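Transcription initiation factor IIB (Methanocaldococcus jannaschii, PDB 5O9J) is represented here by its mini-intein, a HINT-fold element that probably excises itself by protein splicing and joins the flanking host segments. Local coordinates at residues A[113-116]-A[117-120]. Sequence-based numbering, arbitrary orientation.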
loop_
_atom_site.group_PDB
_atom_site.type_symbol
_atom_site.label_atom_id
_atom_site.label_comp_id
_atom_site.label_asym_id
_atom_site.label_seq_id
_atom_site.Cartn_x
_atom_site.Cartn_y
_atom_site.Cartn_z
ATOM N N GLU A 113 12.017 -7.601 -9.905
ATOM C CA GLU A 113 12.428 -8.888 -10.457
ATOM C C GLU A 113 11.293 -9.539 -11.242
ATOM O O GLU A 113 11.429 -10.649 -11.761
ATOM C CB GLU A 113 12.909 -9.820 -9.346
ATOM C CG GLU A 113 14.115 -9.291 -8.577
ATOM C CD GLU A 113 14.672 -10.297 -7.580
ATOM O OE1 GLU A 113 14.223 -11.464 -7.585
ATOM O OE2 GLU A 113 15.562 -9.916 -6.785
ATOM N N LEU A 114 10.169 -8.842 -11.331
ATOM C CA LEU A 114 9.051 -9.317 -12.134
ATOM C C LEU A 114 9.337 -9.144 -13.621
ATOM O O LEU A 114 10.095 -8.259 -14.019
ATOM C CB LEU A 114 7.772 -8.574 -11.763
ATOM C CG LEU A 114 7.164 -8.884 -10.402
ATOM C CD1 LEU A 114 6.069 -7.882 -10.124
ATOM C CD2 LEU A 114 6.617 -10.300 -10.385
ATOM N N LYS A 115 8.716 -9.990 -14.434
ATOM C CA LYS A 115 8.871 -9.935 -15.881
ATOM C C LYS A 115 7.513 -9.999 -16.560
ATOM O O LYS A 115 6.591 -10.610 -16.035
ATOM C CB LYS A 115 9.757 -11.086 -16.361
ATOM C CG LYS A 115 11.184 -11.018 -15.832
ATOM C CD LYS A 115 11.903 -12.356 -15.957
ATOM C CE LYS A 115 11.226 -13.432 -15.117
ATOM N NZ LYS A 115 12.057 -14.666 -15.003
ATOM N N VAL A 116 7.388 -9.361 -17.721
ATOM C CA VAL A 116 6.173 -9.464 -18.529
ATOM C C VAL A 116 5.862 -10.939 -18.756
ATOM O O VAL A 116 6.773 -11.735 -18.969
ATOM C CB VAL A 116 6.322 -8.729 -19.889
ATOM C CG1 VAL A 116 5.099 -8.959 -20.773
ATOM C CG2 VAL A 116 6.555 -7.238 -19.672
ATOM N N GLY A 117 4.591 -11.317 -18.675
ATOM C CA GLY A 117 4.226 -12.715 -18.781
ATOM C C GLY A 117 4.140 -13.442 -17.447
ATOM O O GLY A 117 3.541 -14.521 -17.360
ATOM N N ASP A 118 4.747 -12.869 -16.409
ATOM C CA ASP A 118 4.634 -13.434 -15.063
ATOM C C ASP A 118 3.176 -13.514 -14.653
ATOM O O ASP A 118 2.371 -12.666 -15.037
ATOM C CB ASP A 118 5.408 -12.599 -14.040
ATOM C CG ASP A 118 6.728 -13.231 -13.647
ATOM O OD1 ASP A 118 6.844 -14.469 -13.739
ATOM O OD2 ASP A 118 7.647 -12.487 -13.235
ATOM N N ILE A 119 2.841 -14.541 -13.881
ATOM C CA ILE A 119 1.484 -14.704 -13.378
ATOM C C ILE A 119 1.389 -14.242 -11.930
ATOM O O ILE A 119 1.995 -14.835 -11.040
ATOM C CB ILE A 119 1.008 -16.168 -13.470
ATOM C CG1 ILE A 119 1.011 -16.638 -14.927
ATOM C CG2 ILE A 119 -0.384 -16.317 -12.855
ATOM C CD1 ILE A 119 0.456 -18.040 -15.112
ATOM N N LEU A 120 0.637 -13.172 -11.708
ATOM C CA LEU A 120 0.411 -12.661 -10.367
ATOM C C LEU A 120 -0.849 -13.256 -9.769
ATOM O O LEU A 120 -1.802 -13.572 -10.479
ATOM C CB LEU A 120 0.307 -11.137 -10.373
ATOM C CG LEU A 120 1.579 -10.390 -10.768
ATOM C CD1 LEU A 120 1.432 -8.891 -10.500
ATOM C CD2 LEU A 120 2.772 -10.962 -10.024
#
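Gly117 follows Val116 at the centre of the type II beta turn that Lys115 and Asp118 close. Gly117 has a positive phi of 92°, and a CB there would clash with Val116 O, so these backbone angles call for glycine. Asp118 closes the turn: its N donates to Lys115 O at 2.9 Å. Its carboxylate reaches back to the start of the turn, and OD2 accepts a bond from Lys115 N at 3.0 Å; the N-H comes in from above the carboxylate plane, 36° out of it. Chi1 of -103°, away from a staggered value, brings the carboxylate to this N-H. OD2 also lies 3.7 Å from Leu114 CD2 and forms a salt bridge with Arg102 of strand 96-102. An alanine in place of Asp118 would probably leave the Lys115 N-H and the Arg102 guanidinium without this carboxylate. Leu120 meets Leu114, CD2 to CD2 at 3.9 Å, the side chains crossing at about a right angle. The turn leads into edge strand 119-123, which pairs with strand 143-154. Both leucines pack on Ile148 of that strand, on Thr100 of strand 96-102 and on Ile82 of strand 79-84.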